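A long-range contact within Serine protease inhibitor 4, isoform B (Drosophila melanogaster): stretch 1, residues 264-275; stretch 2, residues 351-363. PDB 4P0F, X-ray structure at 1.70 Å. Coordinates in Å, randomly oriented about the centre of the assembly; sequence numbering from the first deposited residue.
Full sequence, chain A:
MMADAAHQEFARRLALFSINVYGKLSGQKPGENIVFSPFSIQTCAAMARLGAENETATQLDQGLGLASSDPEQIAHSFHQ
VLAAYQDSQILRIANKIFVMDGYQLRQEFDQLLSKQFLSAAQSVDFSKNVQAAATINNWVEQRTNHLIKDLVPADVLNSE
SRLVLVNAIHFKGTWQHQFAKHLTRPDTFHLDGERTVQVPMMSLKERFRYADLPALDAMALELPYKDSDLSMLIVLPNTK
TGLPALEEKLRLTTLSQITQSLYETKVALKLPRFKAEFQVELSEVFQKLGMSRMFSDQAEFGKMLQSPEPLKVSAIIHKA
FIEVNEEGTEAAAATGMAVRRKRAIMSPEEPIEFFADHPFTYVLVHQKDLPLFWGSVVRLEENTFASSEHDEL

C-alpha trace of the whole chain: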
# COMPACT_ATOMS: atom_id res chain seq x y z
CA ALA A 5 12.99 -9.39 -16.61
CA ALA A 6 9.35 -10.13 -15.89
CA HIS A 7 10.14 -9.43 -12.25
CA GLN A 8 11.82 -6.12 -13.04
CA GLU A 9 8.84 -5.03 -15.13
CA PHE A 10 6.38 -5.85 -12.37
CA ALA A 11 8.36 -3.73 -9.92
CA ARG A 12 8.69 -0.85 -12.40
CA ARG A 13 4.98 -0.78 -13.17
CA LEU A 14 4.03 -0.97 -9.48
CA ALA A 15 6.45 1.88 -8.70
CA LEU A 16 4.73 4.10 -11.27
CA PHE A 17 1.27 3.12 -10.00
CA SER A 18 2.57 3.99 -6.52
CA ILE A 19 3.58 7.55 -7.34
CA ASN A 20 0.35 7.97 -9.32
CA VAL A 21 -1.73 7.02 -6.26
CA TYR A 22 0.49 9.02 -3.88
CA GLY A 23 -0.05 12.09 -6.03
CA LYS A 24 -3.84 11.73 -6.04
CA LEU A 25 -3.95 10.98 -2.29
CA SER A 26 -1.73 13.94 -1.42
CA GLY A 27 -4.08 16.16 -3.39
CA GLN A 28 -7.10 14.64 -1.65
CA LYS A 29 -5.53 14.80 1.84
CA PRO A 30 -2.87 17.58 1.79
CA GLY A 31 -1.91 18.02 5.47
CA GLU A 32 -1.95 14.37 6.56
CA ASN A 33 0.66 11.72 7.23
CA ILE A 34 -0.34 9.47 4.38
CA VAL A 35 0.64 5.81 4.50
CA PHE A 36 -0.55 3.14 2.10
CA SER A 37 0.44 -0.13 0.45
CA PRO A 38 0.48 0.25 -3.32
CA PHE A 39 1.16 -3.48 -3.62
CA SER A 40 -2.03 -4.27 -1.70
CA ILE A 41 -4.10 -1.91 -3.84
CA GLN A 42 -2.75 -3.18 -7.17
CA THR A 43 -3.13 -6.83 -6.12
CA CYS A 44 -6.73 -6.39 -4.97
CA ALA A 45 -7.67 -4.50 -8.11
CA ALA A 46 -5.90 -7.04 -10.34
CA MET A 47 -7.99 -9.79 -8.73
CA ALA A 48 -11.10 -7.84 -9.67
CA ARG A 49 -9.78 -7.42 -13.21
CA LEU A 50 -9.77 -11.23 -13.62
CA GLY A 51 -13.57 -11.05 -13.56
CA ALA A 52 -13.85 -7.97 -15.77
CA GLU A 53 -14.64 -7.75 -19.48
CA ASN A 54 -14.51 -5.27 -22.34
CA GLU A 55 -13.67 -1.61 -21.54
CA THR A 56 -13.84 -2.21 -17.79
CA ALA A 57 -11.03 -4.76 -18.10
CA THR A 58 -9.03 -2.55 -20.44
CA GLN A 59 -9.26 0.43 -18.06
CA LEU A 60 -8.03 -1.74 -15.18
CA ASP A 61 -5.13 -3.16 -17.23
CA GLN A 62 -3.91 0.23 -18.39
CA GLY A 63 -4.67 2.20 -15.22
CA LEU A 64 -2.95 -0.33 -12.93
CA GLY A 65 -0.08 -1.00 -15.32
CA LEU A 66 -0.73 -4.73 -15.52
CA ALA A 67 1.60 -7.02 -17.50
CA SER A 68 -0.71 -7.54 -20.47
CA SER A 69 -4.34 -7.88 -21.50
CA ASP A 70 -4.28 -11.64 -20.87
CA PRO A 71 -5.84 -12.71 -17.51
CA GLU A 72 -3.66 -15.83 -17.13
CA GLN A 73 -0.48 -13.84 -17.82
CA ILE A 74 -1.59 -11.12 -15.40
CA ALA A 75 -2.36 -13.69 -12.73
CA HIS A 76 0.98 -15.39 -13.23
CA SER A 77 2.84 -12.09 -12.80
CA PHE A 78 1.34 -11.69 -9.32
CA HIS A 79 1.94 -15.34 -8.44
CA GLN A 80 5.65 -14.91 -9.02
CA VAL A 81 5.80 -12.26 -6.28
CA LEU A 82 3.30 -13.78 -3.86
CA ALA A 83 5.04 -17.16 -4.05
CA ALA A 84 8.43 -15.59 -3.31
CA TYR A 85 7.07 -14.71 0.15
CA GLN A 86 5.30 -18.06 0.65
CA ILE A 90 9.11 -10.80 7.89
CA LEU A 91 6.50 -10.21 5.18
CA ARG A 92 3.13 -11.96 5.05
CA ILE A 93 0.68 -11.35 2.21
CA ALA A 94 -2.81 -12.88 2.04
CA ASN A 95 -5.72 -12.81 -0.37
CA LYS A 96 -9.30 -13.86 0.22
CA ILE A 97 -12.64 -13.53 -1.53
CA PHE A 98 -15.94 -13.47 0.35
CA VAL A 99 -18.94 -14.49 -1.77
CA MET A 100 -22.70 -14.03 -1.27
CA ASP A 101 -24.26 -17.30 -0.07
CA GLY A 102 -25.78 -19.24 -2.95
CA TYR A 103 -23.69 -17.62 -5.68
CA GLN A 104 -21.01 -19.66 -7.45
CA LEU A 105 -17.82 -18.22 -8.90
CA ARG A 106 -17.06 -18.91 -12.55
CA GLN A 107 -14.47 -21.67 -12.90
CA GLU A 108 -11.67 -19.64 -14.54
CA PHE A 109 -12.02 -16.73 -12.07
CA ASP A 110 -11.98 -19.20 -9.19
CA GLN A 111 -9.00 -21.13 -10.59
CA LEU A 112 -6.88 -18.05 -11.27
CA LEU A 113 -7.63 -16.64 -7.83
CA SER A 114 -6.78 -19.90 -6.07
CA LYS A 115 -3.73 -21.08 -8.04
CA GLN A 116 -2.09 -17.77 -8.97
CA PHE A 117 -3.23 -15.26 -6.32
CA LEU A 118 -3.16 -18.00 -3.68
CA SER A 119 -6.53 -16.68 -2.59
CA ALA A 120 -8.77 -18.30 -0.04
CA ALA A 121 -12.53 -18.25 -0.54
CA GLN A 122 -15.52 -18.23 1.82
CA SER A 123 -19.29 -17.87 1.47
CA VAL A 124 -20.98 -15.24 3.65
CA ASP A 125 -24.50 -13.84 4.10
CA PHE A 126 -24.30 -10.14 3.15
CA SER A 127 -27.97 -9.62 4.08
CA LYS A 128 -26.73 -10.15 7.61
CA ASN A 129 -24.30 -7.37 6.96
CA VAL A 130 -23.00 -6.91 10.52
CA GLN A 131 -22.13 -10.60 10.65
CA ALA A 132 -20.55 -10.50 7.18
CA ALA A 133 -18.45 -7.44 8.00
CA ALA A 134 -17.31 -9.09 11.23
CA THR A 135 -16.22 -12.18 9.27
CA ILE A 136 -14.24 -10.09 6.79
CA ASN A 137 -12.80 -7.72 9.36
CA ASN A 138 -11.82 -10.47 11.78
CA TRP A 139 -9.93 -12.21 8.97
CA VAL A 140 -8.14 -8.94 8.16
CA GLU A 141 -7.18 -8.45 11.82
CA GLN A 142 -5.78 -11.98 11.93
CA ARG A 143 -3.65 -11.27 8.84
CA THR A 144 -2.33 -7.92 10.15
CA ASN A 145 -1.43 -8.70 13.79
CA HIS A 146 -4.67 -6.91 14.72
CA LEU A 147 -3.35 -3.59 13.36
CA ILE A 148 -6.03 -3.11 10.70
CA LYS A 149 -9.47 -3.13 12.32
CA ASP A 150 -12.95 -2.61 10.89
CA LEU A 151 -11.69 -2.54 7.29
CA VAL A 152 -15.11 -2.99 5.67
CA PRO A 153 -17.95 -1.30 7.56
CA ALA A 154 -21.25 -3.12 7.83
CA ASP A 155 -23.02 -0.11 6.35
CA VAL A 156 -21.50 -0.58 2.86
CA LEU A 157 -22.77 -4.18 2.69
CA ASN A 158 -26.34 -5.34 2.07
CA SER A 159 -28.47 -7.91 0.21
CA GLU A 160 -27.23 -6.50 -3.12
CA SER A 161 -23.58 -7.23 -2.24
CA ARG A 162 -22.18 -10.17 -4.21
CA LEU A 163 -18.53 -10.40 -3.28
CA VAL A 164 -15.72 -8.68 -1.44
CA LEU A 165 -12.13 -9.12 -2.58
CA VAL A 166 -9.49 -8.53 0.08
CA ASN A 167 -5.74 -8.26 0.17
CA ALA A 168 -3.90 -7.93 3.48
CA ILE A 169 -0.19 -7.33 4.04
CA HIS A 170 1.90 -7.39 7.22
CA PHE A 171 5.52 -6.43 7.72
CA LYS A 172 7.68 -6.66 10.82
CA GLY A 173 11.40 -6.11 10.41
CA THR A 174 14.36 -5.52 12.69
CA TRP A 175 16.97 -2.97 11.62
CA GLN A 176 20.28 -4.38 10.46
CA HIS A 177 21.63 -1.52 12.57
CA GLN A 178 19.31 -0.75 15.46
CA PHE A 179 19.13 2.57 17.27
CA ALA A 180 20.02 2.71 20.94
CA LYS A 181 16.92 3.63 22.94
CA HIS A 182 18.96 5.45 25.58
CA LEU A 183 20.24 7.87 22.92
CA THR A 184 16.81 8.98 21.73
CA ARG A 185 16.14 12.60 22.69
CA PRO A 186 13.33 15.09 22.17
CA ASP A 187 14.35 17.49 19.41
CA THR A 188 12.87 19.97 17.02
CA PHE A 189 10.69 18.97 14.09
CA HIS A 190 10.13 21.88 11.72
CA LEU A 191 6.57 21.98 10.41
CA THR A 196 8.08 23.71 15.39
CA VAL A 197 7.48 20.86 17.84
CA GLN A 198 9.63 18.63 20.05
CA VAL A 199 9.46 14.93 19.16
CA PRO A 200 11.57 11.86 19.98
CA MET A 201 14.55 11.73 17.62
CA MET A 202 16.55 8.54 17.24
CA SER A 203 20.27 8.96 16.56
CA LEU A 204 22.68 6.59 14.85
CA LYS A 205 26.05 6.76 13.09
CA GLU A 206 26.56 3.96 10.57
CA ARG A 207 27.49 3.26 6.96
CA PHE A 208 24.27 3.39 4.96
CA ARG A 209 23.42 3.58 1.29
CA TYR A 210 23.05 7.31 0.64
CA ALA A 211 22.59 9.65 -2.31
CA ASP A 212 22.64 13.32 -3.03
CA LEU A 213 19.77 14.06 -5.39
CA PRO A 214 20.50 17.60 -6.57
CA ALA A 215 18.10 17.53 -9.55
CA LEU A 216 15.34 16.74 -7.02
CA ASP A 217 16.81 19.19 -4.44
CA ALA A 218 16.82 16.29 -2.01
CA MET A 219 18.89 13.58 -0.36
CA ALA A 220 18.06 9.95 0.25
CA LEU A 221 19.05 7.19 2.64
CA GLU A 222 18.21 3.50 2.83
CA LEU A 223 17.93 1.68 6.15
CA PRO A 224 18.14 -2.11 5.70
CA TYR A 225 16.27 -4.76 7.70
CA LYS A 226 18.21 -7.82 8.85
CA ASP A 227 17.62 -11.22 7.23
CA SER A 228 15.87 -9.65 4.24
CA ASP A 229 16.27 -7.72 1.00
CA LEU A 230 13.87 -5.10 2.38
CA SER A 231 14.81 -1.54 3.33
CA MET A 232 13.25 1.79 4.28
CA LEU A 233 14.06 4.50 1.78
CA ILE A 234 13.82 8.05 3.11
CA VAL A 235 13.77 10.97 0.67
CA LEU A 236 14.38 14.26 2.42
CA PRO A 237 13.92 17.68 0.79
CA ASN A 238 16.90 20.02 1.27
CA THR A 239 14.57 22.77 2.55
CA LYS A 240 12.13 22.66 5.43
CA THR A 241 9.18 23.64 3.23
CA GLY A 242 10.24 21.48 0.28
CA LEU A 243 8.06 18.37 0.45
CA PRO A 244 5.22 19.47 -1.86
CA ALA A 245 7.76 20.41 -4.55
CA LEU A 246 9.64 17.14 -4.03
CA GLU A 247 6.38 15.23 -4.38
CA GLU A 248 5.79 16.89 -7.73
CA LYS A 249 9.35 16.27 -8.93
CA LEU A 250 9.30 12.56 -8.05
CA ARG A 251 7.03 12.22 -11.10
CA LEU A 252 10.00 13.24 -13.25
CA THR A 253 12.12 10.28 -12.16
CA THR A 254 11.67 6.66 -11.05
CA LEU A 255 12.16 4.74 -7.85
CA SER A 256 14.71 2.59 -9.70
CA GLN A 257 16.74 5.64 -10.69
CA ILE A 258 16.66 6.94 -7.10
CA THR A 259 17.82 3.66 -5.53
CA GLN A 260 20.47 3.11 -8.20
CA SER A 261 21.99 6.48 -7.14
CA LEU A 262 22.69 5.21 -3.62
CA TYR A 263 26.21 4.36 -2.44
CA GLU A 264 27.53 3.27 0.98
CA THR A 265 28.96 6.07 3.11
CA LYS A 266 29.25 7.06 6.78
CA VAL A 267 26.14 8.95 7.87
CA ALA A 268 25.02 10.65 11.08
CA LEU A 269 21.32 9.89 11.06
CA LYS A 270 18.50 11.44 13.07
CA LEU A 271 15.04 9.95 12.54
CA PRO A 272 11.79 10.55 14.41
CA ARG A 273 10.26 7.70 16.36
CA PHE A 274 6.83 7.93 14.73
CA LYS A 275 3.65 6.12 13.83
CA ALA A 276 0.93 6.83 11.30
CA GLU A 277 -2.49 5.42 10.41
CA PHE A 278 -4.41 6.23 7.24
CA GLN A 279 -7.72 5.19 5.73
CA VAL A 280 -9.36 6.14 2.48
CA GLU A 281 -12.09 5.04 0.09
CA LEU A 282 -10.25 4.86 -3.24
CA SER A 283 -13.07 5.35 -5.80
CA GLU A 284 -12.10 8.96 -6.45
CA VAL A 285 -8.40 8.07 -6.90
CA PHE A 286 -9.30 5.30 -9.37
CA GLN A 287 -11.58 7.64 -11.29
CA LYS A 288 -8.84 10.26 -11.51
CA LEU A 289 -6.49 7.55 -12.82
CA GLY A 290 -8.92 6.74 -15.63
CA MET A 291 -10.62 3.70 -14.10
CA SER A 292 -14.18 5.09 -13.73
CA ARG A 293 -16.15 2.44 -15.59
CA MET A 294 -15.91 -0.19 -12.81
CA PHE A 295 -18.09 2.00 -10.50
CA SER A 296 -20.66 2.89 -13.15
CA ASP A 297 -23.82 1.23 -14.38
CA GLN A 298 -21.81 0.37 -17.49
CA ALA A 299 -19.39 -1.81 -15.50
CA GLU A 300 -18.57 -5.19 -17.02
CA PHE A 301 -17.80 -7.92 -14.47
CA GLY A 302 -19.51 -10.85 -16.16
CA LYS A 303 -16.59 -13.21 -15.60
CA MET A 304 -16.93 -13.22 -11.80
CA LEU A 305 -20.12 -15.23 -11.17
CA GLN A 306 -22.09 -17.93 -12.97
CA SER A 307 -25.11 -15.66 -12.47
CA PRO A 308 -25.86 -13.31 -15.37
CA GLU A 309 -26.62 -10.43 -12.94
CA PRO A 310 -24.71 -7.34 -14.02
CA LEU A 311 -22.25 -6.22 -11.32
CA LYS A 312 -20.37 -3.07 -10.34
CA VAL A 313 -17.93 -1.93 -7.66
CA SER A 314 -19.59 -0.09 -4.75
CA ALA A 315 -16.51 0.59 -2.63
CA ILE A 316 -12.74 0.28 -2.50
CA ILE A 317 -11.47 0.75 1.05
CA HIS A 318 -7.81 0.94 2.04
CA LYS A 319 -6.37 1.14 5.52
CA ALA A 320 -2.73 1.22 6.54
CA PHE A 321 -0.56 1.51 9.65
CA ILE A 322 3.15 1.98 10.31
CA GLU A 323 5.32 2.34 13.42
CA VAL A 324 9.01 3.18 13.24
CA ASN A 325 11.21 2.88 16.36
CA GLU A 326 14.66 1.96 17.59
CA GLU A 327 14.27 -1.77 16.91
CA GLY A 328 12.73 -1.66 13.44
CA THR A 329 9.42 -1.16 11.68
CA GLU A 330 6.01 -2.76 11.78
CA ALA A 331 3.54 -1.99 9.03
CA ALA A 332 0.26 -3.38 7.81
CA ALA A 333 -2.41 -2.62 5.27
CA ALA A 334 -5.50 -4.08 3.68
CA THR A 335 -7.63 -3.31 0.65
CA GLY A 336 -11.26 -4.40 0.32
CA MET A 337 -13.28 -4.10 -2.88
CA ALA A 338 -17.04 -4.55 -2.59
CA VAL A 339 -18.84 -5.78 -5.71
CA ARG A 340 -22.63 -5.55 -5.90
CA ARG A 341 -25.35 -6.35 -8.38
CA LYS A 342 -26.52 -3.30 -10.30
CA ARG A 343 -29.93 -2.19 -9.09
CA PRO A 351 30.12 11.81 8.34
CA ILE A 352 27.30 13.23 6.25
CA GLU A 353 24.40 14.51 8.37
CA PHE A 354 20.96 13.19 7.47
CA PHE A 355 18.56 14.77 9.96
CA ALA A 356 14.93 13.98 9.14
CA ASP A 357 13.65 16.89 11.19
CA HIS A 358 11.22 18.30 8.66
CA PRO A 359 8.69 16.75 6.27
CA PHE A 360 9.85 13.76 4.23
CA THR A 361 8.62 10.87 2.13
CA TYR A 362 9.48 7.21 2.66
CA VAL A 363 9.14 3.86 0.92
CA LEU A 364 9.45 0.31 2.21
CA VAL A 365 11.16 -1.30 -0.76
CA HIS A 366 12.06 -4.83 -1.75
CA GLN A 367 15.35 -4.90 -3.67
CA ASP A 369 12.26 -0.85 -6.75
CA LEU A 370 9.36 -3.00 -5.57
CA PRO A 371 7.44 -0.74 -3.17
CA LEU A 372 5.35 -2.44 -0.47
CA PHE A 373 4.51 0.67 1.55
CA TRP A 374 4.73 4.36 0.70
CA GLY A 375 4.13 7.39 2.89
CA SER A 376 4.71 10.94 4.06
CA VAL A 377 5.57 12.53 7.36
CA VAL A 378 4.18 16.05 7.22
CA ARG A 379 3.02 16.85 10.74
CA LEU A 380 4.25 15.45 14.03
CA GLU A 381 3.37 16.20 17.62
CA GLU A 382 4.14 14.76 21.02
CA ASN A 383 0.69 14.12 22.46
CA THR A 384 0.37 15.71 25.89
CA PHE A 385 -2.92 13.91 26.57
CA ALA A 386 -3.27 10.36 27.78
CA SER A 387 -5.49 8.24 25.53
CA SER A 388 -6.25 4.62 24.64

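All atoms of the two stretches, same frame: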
# COMPACT_ATOMS: atom_id res chain seq x y z
N GLU A 264 27.21 3.36 -0.45
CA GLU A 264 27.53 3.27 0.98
C GLU A 264 28.45 4.39 1.43
O GLU A 264 29.48 4.64 0.81
CB GLU A 264 28.18 1.92 1.29
CG GLU A 264 27.24 0.74 1.14
CD GLU A 264 26.31 0.57 2.33
OE1 GLU A 264 26.40 1.38 3.28
OE2 GLU A 264 25.49 -0.38 2.30
N THR A 265 28.09 5.06 2.53
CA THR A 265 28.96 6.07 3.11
C THR A 265 28.59 6.28 4.58
O THR A 265 27.48 5.96 5.00
CB THR A 265 28.88 7.40 2.32
OG1 THR A 265 30.06 8.18 2.54
CG2 THR A 265 27.64 8.20 2.70
N LYS A 266 29.52 6.82 5.37
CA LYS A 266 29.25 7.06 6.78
C LYS A 266 28.27 8.21 6.94
O LYS A 266 28.49 9.30 6.39
CB LYS A 266 30.55 7.35 7.55
CG LYS A 266 31.54 6.19 7.51
CD LYS A 266 32.79 6.48 8.33
CE LYS A 266 33.81 5.37 8.18
NZ LYS A 266 34.80 5.36 9.30
N VAL A 267 27.19 7.96 7.67
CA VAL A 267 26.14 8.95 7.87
C VAL A 267 25.80 9.10 9.35
O VAL A 267 25.77 8.12 10.07
CB VAL A 267 24.86 8.56 7.10
CG1 VAL A 267 23.70 9.51 7.42
CG2 VAL A 267 25.13 8.56 5.61
N ALA A 268 25.59 10.35 9.77
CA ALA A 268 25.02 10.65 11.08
C ALA A 268 23.54 10.89 10.86
O ALA A 268 23.13 11.90 10.28
CB ALA A 268 25.69 11.86 11.70
N LEU A 269 22.75 9.92 11.30
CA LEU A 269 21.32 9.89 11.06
C LEU A 269 20.53 10.35 12.28
O LEU A 269 20.84 9.94 13.40
CB LEU A 269 20.89 8.47 10.68
CG LEU A 269 19.39 8.17 10.62
CD1 LEU A 269 18.72 8.98 9.52
CD2 LEU A 269 19.19 6.67 10.41
N LYS A 270 19.53 11.20 12.05
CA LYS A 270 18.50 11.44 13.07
C LYS A 270 17.14 11.21 12.43
O LYS A 270 16.83 11.76 11.39
CB LYS A 270 18.60 12.85 13.66
CG LYS A 270 19.83 13.07 14.53
CD LYS A 270 19.95 14.51 14.97
CE LYS A 270 20.43 14.61 16.40
NZ LYS A 270 21.79 14.04 16.61
N LEU A 271 16.34 10.37 13.08
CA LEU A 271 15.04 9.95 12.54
C LEU A 271 14.00 9.99 13.64
O LEU A 271 14.25 9.50 14.73
CB LEU A 271 15.14 8.54 11.96
CG LEU A 271 13.91 7.99 11.25
CD1 LEU A 271 13.68 8.76 9.96
CD2 LEU A 271 14.12 6.53 10.96
N PRO A 272 12.82 10.57 13.37
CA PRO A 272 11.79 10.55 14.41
C PRO A 272 11.29 9.14 14.69
O PRO A 272 11.19 8.31 13.78
CB PRO A 272 10.65 11.40 13.83
CG PRO A 272 11.24 12.12 12.65
CD PRO A 272 12.36 11.27 12.15
N ARG A 273 10.99 8.87 15.96
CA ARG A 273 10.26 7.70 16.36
C ARG A 273 8.78 8.04 16.15
O ARG A 273 8.21 8.81 16.92
CB ARG A 273 10.57 7.34 17.82
CG ARG A 273 9.97 6.02 18.32
CD ARG A 273 10.45 5.68 19.75
NE ARG A 273 9.92 6.60 20.73
CZ ARG A 273 10.55 7.00 21.84
NH1 ARG A 273 11.79 6.59 22.12
NH2 ARG A 273 9.93 7.84 22.65
N PHE A 274 8.17 7.49 15.11
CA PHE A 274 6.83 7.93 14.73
C PHE A 274 5.92 6.78 14.34
O PHE A 274 6.37 5.67 14.07
CB PHE A 274 6.91 8.95 13.57
CG PHE A 274 7.19 8.34 12.21
CD1 PHE A 274 8.48 8.12 11.78
CD2 PHE A 274 6.14 8.02 11.36
CE1 PHE A 274 8.73 7.58 10.52
CE2 PHE A 274 6.38 7.47 10.11
CZ PHE A 274 7.68 7.25 9.68
N LYS A 275 4.63 7.07 14.33
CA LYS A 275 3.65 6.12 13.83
C LYS A 275 2.63 6.89 13.02
O LYS A 275 2.46 8.10 13.20
CB LYS A 275 3.00 5.34 14.98
CG LYS A 275 1.97 6.10 15.77
CD LYS A 275 1.40 5.22 16.89
CE LYS A 275 0.40 5.97 17.74
NZ LYS A 275 0.04 5.22 18.98
N PRO A 351 31.16 12.41 9.18
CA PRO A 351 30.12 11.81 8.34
C PRO A 351 29.13 12.82 7.79
O PRO A 351 29.06 13.95 8.27
CB PRO A 351 29.42 10.84 9.30
CG PRO A 351 29.61 11.43 10.64
CD PRO A 351 30.96 12.10 10.61
N ILE A 352 28.37 12.41 6.79
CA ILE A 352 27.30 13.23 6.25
C ILE A 352 26.14 13.23 7.24
O ILE A 352 25.74 12.18 7.74
CB ILE A 352 26.85 12.69 4.88
CG1 ILE A 352 27.98 12.91 3.86
CG2 ILE A 352 25.56 13.37 4.40
CD1 ILE A 352 27.75 12.25 2.52
N GLU A 353 25.60 14.41 7.53
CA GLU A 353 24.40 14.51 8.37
C GLU A 353 23.14 14.28 7.54
O GLU A 353 22.98 14.82 6.45
CB GLU A 353 24.35 15.87 9.05
CG GLU A 353 25.53 16.12 9.97
CD GLU A 353 25.39 17.40 10.77
OE1 GLU A 353 24.59 18.27 10.37
OE2 GLU A 353 26.07 17.52 11.81
N PHE A 354 22.26 13.44 8.07
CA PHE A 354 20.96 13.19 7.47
C PHE A 354 19.94 13.28 8.59
O PHE A 354 19.69 12.29 9.28
CB PHE A 354 20.93 11.83 6.78
CG PHE A 354 19.74 11.63 5.89
CD1 PHE A 354 18.52 11.26 6.42
CD2 PHE A 354 19.84 11.79 4.52
CE1 PHE A 354 17.41 11.07 5.60
CE2 PHE A 354 18.75 11.60 3.70
CZ PHE A 354 17.53 11.23 4.23
N PHE A 355 19.41 14.48 8.81
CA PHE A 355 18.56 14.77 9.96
C PHE A 355 17.14 14.95 9.45
O PHE A 355 16.83 15.98 8.85
CB PHE A 355 19.01 16.03 10.71
CG PHE A 355 20.37 15.93 11.38
CD1 PHE A 355 21.06 14.73 11.45
CD2 PHE A 355 20.95 17.06 11.93
CE1 PHE A 355 22.30 14.66 12.07
CE2 PHE A 355 22.19 17.00 12.55
CZ PHE A 355 22.87 15.80 12.61
N ALA A 356 16.30 13.95 9.66
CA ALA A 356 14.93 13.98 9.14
C ALA A 356 14.02 14.76 10.08
O ALA A 356 13.09 14.20 10.70
CB ALA A 356 14.42 12.57 8.93
N ASP A 357 14.32 16.05 10.21
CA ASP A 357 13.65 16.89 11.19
C ASP A 357 12.72 17.89 10.53
O ASP A 357 12.45 18.96 11.07
CB ASP A 357 14.68 17.63 12.06
CG ASP A 357 15.60 18.55 11.26
OD1 ASP A 357 15.42 18.71 10.04
OD2 ASP A 357 16.50 19.14 11.88
N HIS A 358 12.25 17.53 9.34
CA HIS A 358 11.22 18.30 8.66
C HIS A 358 10.57 17.34 7.67
O HIS A 358 11.03 16.20 7.55
CB HIS A 358 11.81 19.56 8.00
CG HIS A 358 12.86 19.29 6.96
ND1 HIS A 358 14.21 19.45 7.19
CD2 HIS A 358 12.75 18.90 5.67
CE1 HIS A 358 14.88 19.16 6.10
NE2 HIS A 358 14.02 18.83 5.16
N PRO A 359 9.48 17.75 7.01
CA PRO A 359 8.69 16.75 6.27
C PRO A 359 9.45 15.96 5.21
O PRO A 359 10.28 16.52 4.48
CB PRO A 359 7.57 17.59 5.64
CG PRO A 359 7.36 18.68 6.64
CD PRO A 359 8.76 19.03 7.10
N PHE A 360 9.16 14.67 5.14
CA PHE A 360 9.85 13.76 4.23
C PHE A 360 8.92 12.67 3.72
O PHE A 360 7.80 12.49 4.23
CB PHE A 360 11.08 13.13 4.90
CG PHE A 360 10.78 12.31 6.14
CD1 PHE A 360 10.49 10.96 6.04
CD2 PHE A 360 10.82 12.90 7.39
CE1 PHE A 360 10.23 10.21 7.18
CE2 PHE A 360 10.57 12.16 8.53
CZ PHE A 360 10.27 10.81 8.42
N THR A 361 9.36 11.99 2.67
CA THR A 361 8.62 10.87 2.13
C THR A 361 9.46 9.61 2.34
O THR A 361 10.68 9.68 2.52
CB THR A 361 8.25 11.08 0.63
OG1 THR A 361 7.49 9.95 0.16
CG2 THR A 361 9.46 11.23 -0.20
N TYR A 362 8.79 8.47 2.40
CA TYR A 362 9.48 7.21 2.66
C TYR A 362 8.80 6.07 1.92
O TYR A 362 7.61 6.14 1.58
CB TYR A 362 9.54 6.92 4.17
CG TYR A 362 8.19 6.75 4.82
CD1 TYR A 362 7.54 5.52 4.78
CD2 TYR A 362 7.54 7.82 5.42
CE1 TYR A 362 6.30 5.36 5.34
CE2 TYR A 362 6.29 7.66 5.99
CZ TYR A 362 5.67 6.43 5.94
OH TYR A 362 4.42 6.27 6.50
N VAL A 363 9.58 5.04 1.64
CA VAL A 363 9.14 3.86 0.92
C VAL A 363 9.76 2.63 1.56
O VAL A 363 10.95 2.61 1.84
CB VAL A 363 9.55 3.90 -0.57
CG1 VAL A 363 8.83 2.79 -1.35
CG2 VAL A 363 9.26 5.26 -1.17

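Two strands far apart in sequence, 264-272 and 352-355, run parallel as neighbours in a sheet, and their backbones satisfy each other in the alternating pattern that parallel pairing demands. In stretch 1 the even residues do the bonding. Ile 352 N donates to Lys 266 O (3.1 Å); Ala 268 N donates to Ile 352 O (2.7 Å) while Ala 268 O accepts from Phe 354 N (2.8 Å). Lys 270 repeats the motif, its N giving to Phe 354 O (3.0 Å) and its O taking from Ala 356 N (2.8 Å), so the ladder outlasts strand 352-355 by one residue. The carbonyls of Ile 352, Phe 354 and Ala 268 also receive CA-H contacts, as from Val 267 CA to Ile 352 O at 3.3 Å.

Beyond the ladder the chain turns: Asp 357 N makes a weak bond to Phe 355 O (2.9 Å), and His 358 ND1 donates to Asp 357 OD1 (3.2 Å). Ala 356 O is the exception to this economy. Pro 272 CD packs 3.3 Å from Ala 356 O; proline has no N-H, and this buried acceptor has no partner in the model.

Side chains sort by face. Val 267 and Leu 269 share one with Ile 352 and Phe 354, where Val 267 CG1 lies 3.7 Å from Phe 354 CB. On the other, Lys 270 lays its aliphatic chain over the Phe 355 ring, CD 3.7 Å from CD1; its NZ makes an off-centre cation-pi contact and is hydrogen-bonded elsewhere in the structure.

Past the turn, bonding gives way to apolar packing. Phe 360 meets Leu 271 and Pro 272, and Phe 274 CE1 approaches the edge of its ring, 4.1 Å from Phe 360 CZ. Phe 274 CZ also reaches Tyr 362 CE2 (4.0 Å), the rings oblique.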